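Local coordinates for protein soluble lytic murein transglycosylase (PDB 1QSA) that probably cleaves the glycosidic bonds between N-acetylmuramic acid and N-acetylglucosamine in peptidoglycan, forming a 1,6-anhydro bond in the muramic acid residue, at residues A[538-543]-A[554-559]; A[544-549]-A[570-575]; A[549-552]-A[558-561]; A[574-579]-A[586-591]. All coordinates share one frame; numbering follows the deposited sequence.

Interaction 1 of 4, residues A[538-543]-A[554-559]; sequences YQQFGN and AGPGRV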
loop_
_atom_site.group_PDB
_atom_site.type_symbol
_atom_site.label_atom_id
_atom_site.label_comp_id
_atom_site.label_asym_id
_atom_site.label_seq_id
_atom_site.Cartn_x
_atom_site.Cartn_y
_atom_site.Cartn_z
ATOM N N TYR A 538 -21.556 9.019 -9.129
ATOM C CA TYR A 538 -22.633 8.036 -9.196
ATOM C C TYR A 538 -23.698 8.462 -10.234
ATOM O O TYR A 538 -23.992 7.722 -11.175
ATOM C CB TYR A 538 -23.257 7.855 -7.806
ATOM C CG TYR A 538 -24.277 6.730 -7.673
ATOM C CD1 TYR A 538 -23.885 5.388 -7.739
ATOM C CD2 TYR A 538 -25.621 7.011 -7.416
ATOM C CE1 TYR A 538 -24.811 4.355 -7.543
ATOM C CE2 TYR A 538 -26.553 5.986 -7.217
ATOM C CZ TYR A 538 -26.129 4.659 -7.281
ATOM O OH TYR A 538 -27.026 3.635 -7.093
ATOM N N GLN A 539 -24.221 9.684 -10.112
ATOM C CA GLN A 539 -25.232 10.157 -11.051
ATOM C C GLN A 539 -24.649 10.348 -12.450
ATOM O O GLN A 539 -25.315 10.069 -13.438
ATOM C CB GLN A 539 -25.892 11.454 -10.540
ATOM C CG GLN A 539 -24.974 12.677 -10.437
ATOM C CD GLN A 539 -24.748 13.381 -11.775
ATOM O OE1 GLN A 539 -25.664 13.500 -12.586
ATOM N NE2 GLN A 539 -23.521 13.844 -12.004
ATOM N N GLN A 540 -23.383 10.757 -12.520
ATOM C CA GLN A 540 -22.727 10.987 -13.801
ATOM C C GLN A 540 -22.676 9.713 -14.650
ATOM O O GLN A 540 -22.844 9.763 -15.875
ATOM C CB GLN A 540 -21.327 11.560 -13.614
ATOM C CG GLN A 540 -20.732 12.070 -14.920
ATOM C CD GLN A 540 -19.504 12.917 -14.709
ATOM O OE1 GLN A 540 -18.383 12.410 -14.651
ATOM N NE2 GLN A 540 -19.707 14.225 -14.595
ATOM N N PHE A 541 -22.488 8.574 -13.991
ATOM C CA PHE A 541 -22.428 7.299 -14.691
ATOM C C PHE A 541 -23.683 6.431 -14.589
ATOM O O PHE A 541 -23.603 5.204 -14.634
ATOM C CB PHE A 541 -21.181 6.515 -14.272
ATOM C CG PHE A 541 -19.893 7.123 -14.769
ATOM C CD1 PHE A 541 -19.449 6.887 -16.063
ATOM C CD2 PHE A 541 -19.141 7.956 -13.949
ATOM C CE1 PHE A 541 -18.272 7.479 -16.537
ATOM C CE2 PHE A 541 -17.971 8.548 -14.410
ATOM C CZ PHE A 541 -17.535 8.311 -15.706
ATOM N N GLY A 542 -24.840 7.066 -14.421
ATOM C CA GLY A 542 -26.089 6.317 -14.391
ATOM C C GLY A 542 -26.411 5.448 -13.192
ATOM O O GLY A 542 -27.037 4.388 -13.337
ATOM N N ASN A 543 -25.975 5.877 -12.012
ATOM C CA ASN A 543 -26.266 5.163 -10.772
ATOM C C ASN A 543 -25.761 3.721 -10.792
ATOM O O ASN A 543 -26.403 2.811 -10.263
ATOM C CB ASN A 543 -27.777 5.205 -10.479
ATOM C CG ASN A 543 -28.269 6.598 -10.083
ATOM O OD1 ASN A 543 -27.586 7.605 -10.292
ATOM N ND2 ASN A 543 -29.474 6.655 -9.519
ATOM N N ALA A 554 -9.953 6.120 -9.808
ATOM C CA ALA A 554 -9.148 6.489 -10.971
ATOM C C ALA A 554 -9.536 7.755 -11.723
ATOM O O ALA A 554 -8.809 8.180 -12.627
ATOM C CB ALA A 554 -9.100 5.303 -11.952
ATOM N N GLY A 555 -10.663 8.357 -11.366
ATOM C CA GLY A 555 -11.106 9.573 -12.042
ATOM C C GLY A 555 -12.110 9.271 -13.146
ATOM O O GLY A 555 -12.002 8.252 -13.829
ATOM N N PRO A 556 -13.117 10.136 -13.354
ATOM C CA PRO A 556 -14.127 9.918 -14.398
ATOM C C PRO A 556 -13.552 9.746 -15.817
ATOM O O PRO A 556 -14.073 8.954 -16.589
ATOM C CB PRO A 556 -15.007 11.169 -14.295
ATOM C CG PRO A 556 -14.883 11.562 -12.850
ATOM C CD PRO A 556 -13.422 11.338 -12.553
ATOM N N GLY A 557 -12.462 10.451 -16.128
ATOM C CA GLY A 557 -11.847 10.360 -17.445
ATOM C C GLY A 557 -11.418 8.954 -17.822
ATOM O O GLY A 557 -11.690 8.481 -18.935
ATOM N N ARG A 558 -10.764 8.281 -16.879
ATOM C CA ARG A 558 -10.302 6.904 -17.076
ATOM C C ARG A 558 -11.482 5.981 -17.304
ATOM O O ARG A 558 -11.425 5.125 -18.180
ATOM C CB ARG A 558 -9.490 6.412 -15.871
ATOM C CG ARG A 558 -8.039 6.818 -15.912
ATOM C CD ARG A 558 -7.311 6.149 -17.085
ATOM N NE ARG A 558 -6.014 6.782 -17.306
ATOM C CZ ARG A 558 -5.212 6.534 -18.337
ATOM N NH1 ARG A 558 -5.546 5.625 -19.248
ATOM N NH2 ARG A 558 -4.058 7.184 -18.440
ATOM N N VAL A 559 -12.554 6.161 -16.530
ATOM C CA VAL A 559 -13.733 5.314 -16.690
ATOM C C VAL A 559 -14.342 5.528 -18.082
ATOM O O VAL A 559 -14.723 4.557 -18.736
ATOM C CB VAL A 559 -14.777 5.543 -15.572
ATOM C CG1 VAL A 559 -16.010 4.671 -15.804
ATOM C CG2 VAL A 559 -14.167 5.229 -14.209
#
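The phenyl ring of F541 meets V559 with one face and P556 with its edge, both at the start of helix 556-566. V559 sits over the face in a CH-pi contact, its CG1 4.1 Å from the F541 ring centroid and 28° off the ring normal. At the rim the partner is P556: its CB approaches F541 CE2 edge-on at 4.0 Å, and its carbonyl oxygen lies near the ring plane, P556 O being 3.6 Å from F541 CZ. The F541 ring leaves its backbone with CG anti to the carbonyl carbon (chi1 -70°), which directs it at helix 556-566. Q540, in the last turn of helix 523-540, adds a small touch on P556 that is doubtful, because its side chain is modelled in two positions. One shell further out, the backbone sets these groups in place. F541 is the first residue to leave the helix, and a Schellman motif ends it, with G542 at positive phi as C-prime residue, N543 N bonded to Y538 O at 2.8 Å and G542 N to Q539 O at 3.2 Å. Across the contact, G555 at the N-cap position also has positive phi and separates helix 545-554 from helix 556-566, so that P556 opens the new helix. F547 and A551 of helix 545-554 also touch F541, while Y533 and V537 touch P556. No hydrogen bond crosses between 538-543 and 554-559, so shape and dispersion carry this partly buried contact, with the aromatic edge near P556 O probably adding a weak electrostatic attraction.

Interaction 2 of 4, residues A[544-549]-A[570-575]; sequences NRIFSS and IDAVAF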
loop_
_atom_site.group_PDB
_atom_site.type_symbol
_atom_site.label_atom_id
_atom_site.label_comp_id
_atom_site.label_asym_id
_atom_site.label_seq_id
_atom_site.Cartn_x
_atom_site.Cartn_y
_atom_site.Cartn_z
ATOM N N ASN A 544 -24.554 3.550 -11.318
ATOM C CA ASN A 544 -23.925 2.235 -11.414
ATOM C C ASN A 544 -22.687 2.229 -10.515
ATOM O O ASN A 544 -21.770 3.014 -10.725
ATOM C CB ASN A 544 -23.559 1.980 -12.882
ATOM C CG ASN A 544 -22.906 0.634 -13.094
ATOM O OD1 ASN A 544 -21.824 0.372 -12.561
ATOM N ND2 ASN A 544 -23.543 -0.223 -13.898
ATOM N N ARG A 545 -22.678 1.350 -9.516
ATOM C CA ARG A 545 -21.589 1.283 -8.544
ATOM C C ARG A 545 -20.248 0.823 -9.101
ATOM O O ARG A 545 -19.201 1.128 -8.530
ATOM C CB ARG A 545 -22.001 0.465 -7.322
ATOM C CG ARG A 545 -23.149 1.121 -6.530
ATOM C CD ARG A 545 -23.681 0.155 -5.470
ATOM N NE ARG A 545 -23.974 -1.123 -6.118
ATOM C CZ ARG A 545 -23.518 -2.304 -5.711
ATOM N NH1 ARG A 545 -22.834 -2.419 -4.574
ATOM N NH2 ARG A 545 -23.804 -3.394 -6.423
ATOM N N ILE A 546 -20.262 0.099 -10.215
ATOM C CA ILE A 546 -18.989 -0.314 -10.801
ATOM C C ILE A 546 -18.307 0.950 -11.330
ATOM O O ILE A 546 -17.136 1.204 -11.040
ATOM C CB ILE A 546 -19.198 -1.342 -11.956
ATOM C CG1 ILE A 546 -19.709 -2.668 -11.372
ATOM C CG2 ILE A 546 -17.893 -1.549 -12.741
ATOM C CD1 ILE A 546 -20.134 -3.696 -12.433
ATOM N N PHE A 547 -19.068 1.749 -12.082
ATOM C CA PHE A 547 -18.538 2.992 -12.652
ATOM C C PHE A 547 -18.180 4.034 -11.597
ATOM O O PHE A 547 -17.104 4.631 -11.662
ATOM C CB PHE A 547 -19.528 3.609 -13.651
ATOM C CG PHE A 547 -19.920 2.692 -14.785
ATOM C CD1 PHE A 547 -19.068 1.690 -15.215
ATOM C CD2 PHE A 547 -21.162 2.841 -15.417
ATOM C CE1 PHE A 547 -19.432 0.840 -16.257
ATOM C CE2 PHE A 547 -21.540 1.996 -16.461
ATOM C CZ PHE A 547 -20.673 0.995 -16.883
ATOM N N SER A 548 -19.045 4.235 -10.602
ATOM C CA SER A 548 -18.750 5.241 -9.587
ATOM C C SER A 548 -17.558 4.863 -8.720
ATOM O O SER A 548 -16.777 5.729 -8.337
ATOM C CB SER A 548 -19.974 5.552 -8.712
ATOM O OG SER A 548 -20.479 4.376 -8.119
ATOM N N SER A 549 -17.403 3.570 -8.434
ATOM C CA SER A 549 -16.277 3.126 -7.625
ATOM C C SER A 549 -14.991 3.309 -8.427
ATOM O O SER A 549 -14.007 3.807 -7.913
ATOM C CB SER A 549 -16.449 1.664 -7.185
ATOM O OG SER A 549 -17.615 1.520 -6.373
ATOM N N ILE A 570 -19.504 -6.243 -23.619
ATOM C CA ILE A 570 -19.304 -7.212 -22.527
ATOM C C ILE A 570 -20.241 -7.104 -21.325
ATOM O O ILE A 570 -21.056 -6.183 -21.242
ATOM C CB ILE A 570 -17.826 -7.167 -22.044
ATOM C CG1 ILE A 570 -17.564 -5.883 -21.243
ATOM C CG2 ILE A 570 -16.881 -7.216 -23.261
ATOM C CD1 ILE A 570 -16.088 -5.644 -20.906
ATOM N N ASP A 571 -20.142 -8.063 -20.401
ATOM C CA ASP A 571 -20.994 -8.025 -19.223
ATOM C C ASP A 571 -20.318 -7.351 -18.022
ATOM O O ASP A 571 -19.157 -6.941 -18.099
ATOM C CB ASP A 571 -21.595 -9.412 -18.887
ATOM C CG ASP A 571 -20.579 -10.421 -18.335
ATOM O OD1 ASP A 571 -19.510 -10.051 -17.830
ATOM O OD2 ASP A 571 -20.895 -11.627 -18.371
ATOM N N ALA A 572 -21.074 -7.198 -16.938
ATOM C CA ALA A 572 -20.591 -6.533 -15.723
ATOM C C ALA A 572 -19.319 -7.126 -15.124
ATOM O O ALA A 572 -18.388 -6.391 -14.756
ATOM C CB ALA A 572 -21.692 -6.523 -14.674
ATOM N N VAL A 573 -19.262 -8.453 -15.053
ATOM C CA VAL A 573 -18.111 -9.139 -14.467
ATOM C C VAL A 573 -16.892 -8.990 -15.369
ATOM O O VAL A 573 -15.798 -8.759 -14.886
ATOM C CB VAL A 573 -18.408 -10.648 -14.231
ATOM C CG1 VAL A 573 -17.320 -11.278 -13.366
ATOM C CG2 VAL A 573 -19.789 -10.830 -13.580
ATOM N N ALA A 574 -17.098 -9.101 -16.685
ATOM C CA ALA A 574 -16.003 -8.954 -17.646
ATOM C C ALA A 574 -15.458 -7.519 -17.599
ATOM O O ALA A 574 -14.243 -7.305 -17.686
ATOM C CB ALA A 574 -16.480 -9.303 -19.057
ATOM N N PHE A 575 -16.341 -6.540 -17.424
ATOM C CA PHE A 575 -15.881 -5.151 -17.333
ATOM C C PHE A 575 -14.994 -4.960 -16.077
ATOM O O PHE A 575 -13.917 -4.392 -16.162
ATOM C CB PHE A 575 -17.043 -4.166 -17.324
ATOM C CG PHE A 575 -16.602 -2.735 -17.349
ATOM C CD1 PHE A 575 -16.289 -2.105 -18.553
ATOM C CD2 PHE A 575 -16.412 -2.037 -16.160
ATOM C CE1 PHE A 575 -15.783 -0.796 -18.558
ATOM C CE2 PHE A 575 -15.911 -0.737 -16.152
ATOM C CZ PHE A 575 -15.597 -0.123 -17.360
#
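I546 and F547, neighbours on the first turn of helix 545-554, meet F575 at two different parts of its ring. The methyl I546 CG2 comes up to the rim of F575, 3.8 Å from CD2, while the edge of F547 is directed at the ring face in a T-shaped pair. The two centroids are 5.5 Å apart and the planes stand at 83°, with F547 CE1 3.9 Å from F575 CE2, above the plane and offset toward the rim. F575 CG is anti to the backbone N (chi1 -175°), which extends the ring from helix 572-578 toward these two side chains. The other branch of I546 reaches further along: its CD1 packs on the small methyl of A572, 3.9 Å from A572 CB, and also lies 4.0 Å from A572 O. The tip of the isoleucine thus rests on the alanine methyl, and the ring one turn later occupies the hollow beside I546 and F547. Both helix starts are capped by side chains. N544 OD1 accepts from F547 N at 3.1 Å and more weakly from I546 N, and it also lies over one face of the F547 ring; D571 OD1 takes A574 N at 2.8 Å, nearly along its C-O axis. Around this buried apolar contact, the C-terminal residue Y618 meets both phenyl rings, L563 of helix 556-566 touches both as well, and L592 of helix 582-601 touches I546. W324 of helix 319-331 packs on V573, whose CB points away from helix 545-554.

Interaction 3 of 4, residues A[549-552]-A[558-561]; sequences SAAY and RVRT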
loop_
_atom_site.group_PDB
_atom_site.type_symbol
_atom_site.label_atom_id
_atom_site.label_comp_id
_atom_site.label_asym_id
_atom_site.label_seq_id
_atom_site.Cartn_x
_atom_site.Cartn_y
_atom_site.Cartn_z
ATOM N N SER A 549 -17.403 3.570 -8.434
ATOM C CA SER A 549 -16.277 3.126 -7.625
ATOM C C SER A 549 -14.991 3.309 -8.427
ATOM O O SER A 549 -14.007 3.807 -7.913
ATOM C CB SER A 549 -16.449 1.664 -7.185
ATOM O OG SER A 549 -17.615 1.520 -6.373
ATOM N N ALA A 550 -15.016 2.903 -9.693
ATOM C CA ALA A 550 -13.854 3.066 -10.551
ATOM C C ALA A 550 -13.504 4.546 -10.729
ATOM O O ALA A 550 -12.325 4.911 -10.684
ATOM C CB ALA A 550 -14.100 2.401 -11.905
ATOM N N ALA A 551 -14.520 5.390 -10.885
ATOM C CA ALA A 551 -14.316 6.833 -11.058
ATOM C C ALA A 551 -13.776 7.475 -9.769
ATOM O O ALA A 551 -12.924 8.361 -9.824
ATOM C CB ALA A 551 -15.622 7.521 -11.502
ATOM N N TYR A 552 -14.226 7.003 -8.607
ATOM C CA TYR A 552 -13.754 7.563 -7.341
ATOM C C TYR A 552 -12.262 7.274 -7.168
ATOM O O TYR A 552 -11.496 8.141 -6.758
ATOM C CB TYR A 552 -14.555 6.982 -6.165
ATOM C CG TYR A 552 -14.405 7.748 -4.860
ATOM C CD1 TYR A 552 -13.359 7.459 -3.970
ATOM C CD2 TYR A 552 -15.297 8.772 -4.529
ATOM C CE1 TYR A 552 -13.202 8.180 -2.779
ATOM C CE2 TYR A 552 -15.149 9.504 -3.341
ATOM C CZ TYR A 552 -14.096 9.201 -2.475
ATOM O OH TYR A 552 -13.929 9.945 -1.325
ATOM N N ARG A 558 -10.764 8.281 -16.879
ATOM C CA ARG A 558 -10.302 6.904 -17.076
ATOM C C ARG A 558 -11.482 5.981 -17.304
ATOM O O ARG A 558 -11.425 5.125 -18.180
ATOM C CB ARG A 558 -9.490 6.412 -15.871
ATOM C CG ARG A 558 -8.039 6.818 -15.912
ATOM C CD ARG A 558 -7.311 6.149 -17.085
ATOM N NE ARG A 558 -6.014 6.782 -17.306
ATOM C CZ ARG A 558 -5.212 6.534 -18.337
ATOM N NH1 ARG A 558 -5.546 5.625 -19.248
ATOM N NH2 ARG A 558 -4.058 7.184 -18.440
ATOM N N VAL A 559 -12.554 6.161 -16.530
ATOM C CA VAL A 559 -13.733 5.314 -16.690
ATOM C C VAL A 559 -14.342 5.528 -18.082
ATOM O O VAL A 559 -14.723 4.557 -18.736
ATOM C CB VAL A 559 -14.777 5.543 -15.572
ATOM C CG1 VAL A 559 -16.010 4.671 -15.804
ATOM C CG2 VAL A 559 -14.167 5.229 -14.209
ATOM N N ARG A 560 -14.392 6.776 -18.558
ATOM C CA ARG A 560 -14.916 7.044 -19.907
ATOM C C ARG A 560 -14.089 6.293 -20.957
ATOM O O ARG A 560 -14.639 5.673 -21.869
ATOM C CB ARG A 560 -14.889 8.543 -20.201
ATOM C CG ARG A 560 -15.944 9.329 -19.444
ATOM C CD ARG A 560 -16.039 10.764 -19.959
ATOM N NE ARG A 560 -14.902 11.604 -19.573
ATOM C CZ ARG A 560 -14.849 12.324 -18.448
ATOM N NH1 ARG A 560 -15.832 12.265 -17.568
ATOM N NH2 ARG A 560 -13.790 13.066 -18.180
ATOM N N THR A 561 -12.767 6.356 -20.822
ATOM C CA THR A 561 -11.859 5.649 -21.731
ATOM C C THR A 561 -12.119 4.137 -21.706
ATOM O O THR A 561 -12.249 3.493 -22.748
ATOM C CB THR A 561 -10.388 5.936 -21.358
ATOM O OG1 THR A 561 -10.123 7.324 -21.588
ATOM C CG2 THR A 561 -9.424 5.098 -22.188
#
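V559 of helix 556-566 sets one methyl, CG2, against two successive alanines of helix 545-554. Along 558-561 the first residue, R558, directs its CB toward the alanines, but the rest of its chain leads away, and its side chain touches F581. V559 follows and makes the whole contact. Its CG2 is 3.6 Å from A550 CB and 3.8 Å from A551 CB, so it lies over the backbone linking them; A551 N is only 3.3 Å from CG2 and A551 CA 3.5 Å, which is close packing. The torsion separates the two branches: CG1 is anti to the backbone N (chi1 178°) and serves the F541 ring, while CG2 is anti to the carbonyl carbon and serves this contact. Further on comes T561, whose hydroxyl is weakly bonded to G557 O within its own helix. The small alanine side chains let the helices come close, the CA atoms of A551 and V559 being 5.9 Å apart. Behind the alanines, Y552 faces away from V559 and touches E478, the predicted active-site residue, and its hydroxyl bonds M495 O. T584 and V588 of helix 582-601 also touch A550. With no hydrogen bond between the two segments, the contact is apolar and buried, so it depends on close fit: one methyl of a branched side chain set against alanine CB atoms and the main chain.

Interaction 4 of 4, residues A[574-579]-A[586-591]; sequences AFVESI and GYVKNV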
loop_
_atom_site.group_PDB
_atom_site.type_symbol
_atom_site.label_atom_id
_atom_site.label_comp_id
_atom_site.label_asym_id
_atom_site.label_seq_id
_atom_site.Cartn_x
_atom_site.Cartn_y
_atom_site.Cartn_z
ATOM N N ALA A 574 -17.098 -9.101 -16.685
ATOM C CA ALA A 574 -16.003 -8.954 -17.646
ATOM C C ALA A 574 -15.458 -7.519 -17.599
ATOM O O ALA A 574 -14.243 -7.305 -17.686
ATOM C CB ALA A 574 -16.480 -9.303 -19.057
ATOM N N PHE A 575 -16.341 -6.540 -17.424
ATOM C CA PHE A 575 -15.881 -5.151 -17.333
ATOM C C PHE A 575 -14.994 -4.960 -16.077
ATOM O O PHE A 575 -13.917 -4.392 -16.162
ATOM C CB PHE A 575 -17.043 -4.166 -17.324
ATOM C CG PHE A 575 -16.602 -2.735 -17.349
ATOM C CD1 PHE A 575 -16.289 -2.105 -18.553
ATOM C CD2 PHE A 575 -16.412 -2.037 -16.160
ATOM C CE1 PHE A 575 -15.783 -0.796 -18.558
ATOM C CE2 PHE A 575 -15.911 -0.737 -16.152
ATOM C CZ PHE A 575 -15.597 -0.123 -17.360
ATOM N N VAL A 576 -15.424 -5.496 -14.937
ATOM C CA VAL A 576 -14.629 -5.376 -13.707
ATOM C C VAL A 576 -13.270 -6.072 -13.862
ATOM O O VAL A 576 -12.218 -5.485 -13.580
ATOM C CB VAL A 576 -15.370 -6.009 -12.499
ATOM C CG1 VAL A 576 -14.434 -6.097 -11.260
ATOM C CG2 VAL A 576 -16.599 -5.182 -12.154
ATOM N N GLU A 577 -13.289 -7.305 -14.364
ATOM C CA GLU A 577 -12.061 -8.078 -14.500
ATOM C C GLU A 577 -11.067 -7.518 -15.510
ATOM O O GLU A 577 -9.856 -7.694 -15.355
ATOM C CB GLU A 577 -12.375 -9.544 -14.833
ATOM C CG GLU A 577 -11.157 -10.448 -14.667
ATOM C CD GLU A 577 -10.579 -10.373 -13.265
ATOM O OE1 GLU A 577 -11.335 -10.543 -12.300
ATOM O OE2 GLU A 577 -9.372 -10.126 -13.109
ATOM N N SER A 578 -11.579 -6.843 -16.539
ATOM C CA SER A 578 -10.734 -6.284 -17.588
ATOM C C SER A 578 -10.222 -4.866 -17.329
ATOM O O SER A 578 -9.465 -4.321 -18.136
ATOM C CB SER A 578 -11.426 -6.371 -18.960
ATOM O OG SER A 578 -12.632 -5.635 -18.979
ATOM N N ILE A 579 -10.626 -4.257 -16.218
ATOM C CA ILE A 579 -10.113 -2.920 -15.871
ATOM C C ILE A 579 -8.578 -3.071 -15.904
ATOM O O ILE A 579 -8.011 -3.915 -15.218
ATOM C CB ILE A 579 -10.599 -2.496 -14.478
ATOM C CG1 ILE A 579 -12.080 -2.082 -14.573
ATOM C CG2 ILE A 579 -9.735 -1.344 -13.945
ATOM C CD1 ILE A 579 -12.765 -1.814 -13.215
ATOM N N GLY A 586 -8.901 -4.111 -8.221
ATOM C CA GLY A 586 -9.021 -4.640 -6.871
ATOM C C GLY A 586 -9.927 -3.783 -5.994
ATOM O O GLY A 586 -10.676 -4.303 -5.154
ATOM N N TYR A 587 -9.861 -2.470 -6.186
ATOM C CA TYR A 587 -10.690 -1.517 -5.440
ATOM C C TYR A 587 -12.180 -1.798 -5.700
ATOM O O TYR A 587 -12.985 -1.879 -4.764
ATOM C CB TYR A 587 -10.328 -0.101 -5.904
ATOM C CG TYR A 587 -11.048 1.032 -5.203
ATOM C CD1 TYR A 587 -12.271 1.508 -5.675
ATOM C CD2 TYR A 587 -10.484 1.654 -4.094
ATOM C CE1 TYR A 587 -12.919 2.582 -5.061
ATOM C CE2 TYR A 587 -11.120 2.735 -3.468
ATOM C CZ TYR A 587 -12.335 3.192 -3.960
ATOM O OH TYR A 587 -12.958 4.272 -3.391
ATOM N N VAL A 588 -12.544 -1.945 -6.974
ATOM C CA VAL A 588 -13.935 -2.184 -7.355
ATOM C C VAL A 588 -14.442 -3.502 -6.764
ATOM O O VAL A 588 -15.534 -3.547 -6.202
ATOM C CB VAL A 588 -14.106 -2.139 -8.888
ATOM C CG1 VAL A 588 -15.521 -2.516 -9.280
ATOM C CG2 VAL A 588 -13.796 -0.723 -9.377
ATOM N N LYS A 589 -13.625 -4.547 -6.860
ATOM C CA LYS A 589 -13.987 -5.850 -6.304
ATOM C C LYS A 589 -14.226 -5.737 -4.800
ATOM O O LYS A 589 -15.232 -6.223 -4.284
ATOM C CB LYS A 589 -12.886 -6.870 -6.587
ATOM C CG LYS A 589 -12.790 -7.257 -8.059
ATOM C CD LYS A 589 -11.672 -8.246 -8.280
ATOM C CE LYS A 589 -11.601 -8.678 -9.740
ATOM N NZ LYS A 589 -10.409 -9.585 -9.952
ATOM N N ASN A 590 -13.307 -5.082 -4.102
ATOM C CA ASN A 590 -13.457 -4.905 -2.661
ATOM C C ASN A 590 -14.720 -4.118 -2.309
ATOM O O ASN A 590 -15.504 -4.529 -1.469
ATOM C CB ASN A 590 -12.252 -4.156 -2.075
ATOM C CG ASN A 590 -11.027 -5.031 -1.929
ATOM O OD1 ASN A 590 -11.089 -6.260 -2.084
ATOM N ND2 ASN A 590 -9.903 -4.406 -1.599
ATOM N N VAL A 591 -14.914 -2.977 -2.958
ATOM C CA VAL A 591 -16.061 -2.137 -2.625
ATOM C C VAL A 591 -17.403 -2.848 -2.836
ATOM O O VAL A 591 -18.304 -2.737 -1.998
ATOM C CB VAL A 591 -15.985 -0.777 -3.360
ATOM C CG1 VAL A 591 -17.282 0.014 -3.164
ATOM C CG2 VAL A 591 -14.777 0.029 -2.838
#
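E577 and K589 form the polar link between helix 572-578 and helix 582-601. K589 NZ donates to E577 OE1 at 2.7 Å in a salt bridge, meeting the oxygen on its syn side and 17° out of the carboxylate plane; E577 OE2 stays further off, at 3.4 Å from the same NZ. The glutamate starts out from the far side of its helix, and a bend at chi2 (57°) brings the carboxylate round to the lysine, whose chain is extended beyond CG. Y352 also bonds OE1 and R293 forms a salt bridge with OE2, so this buried carboxylate has both oxygens engaged and would probably be held in its ionised form. Inward of the salt bridge, V576 CG1 rests on the lysine's methylene chain, 3.8 Å from K589 CG. V576 CG2 then meets V588 CG1 at 4.1 Å, and I579 CD1 touches the other methyl, V588 CG2, also at 4.1 Å; V588 therefore receives one apolar side chain on each branch. The short helical segments run at 135° with their axes 9.6 Å apart. On another face of helix 582-601, Y587 OH bonds E478, the predicted active-site residue, and N590 bonds Q477. Two consecutive, roughly antiparallel helices with an apolar valine seam bordered by a salt bridge belong here to the all-helical, lysozyme-related catalytic domain, and R293 and Y352 tie them to the preceding helical superhelix.

In the fold
Interactions 1 and 3 share V559, whose two methyls split between them, so the start of helix 556-566 is fixed to both the end of helix 523-540 and the middle of helix 545-554. Interaction 2 uses helix 545-554 again, near its start, and packs it on helix 572-578, which interaction 4 joins to helix 582-601. Interaction 1 is partly buried; the other three are buried. Interactions 1 to 3 have no hydrogen bond between their segments: aromatic contacts mark 1 and 2, small-residue packing marks 3. Only interaction 4 adds a salt bridge, where E577 also bonds R293 and Y352. Interactions 3 and 4 lie nearest E478.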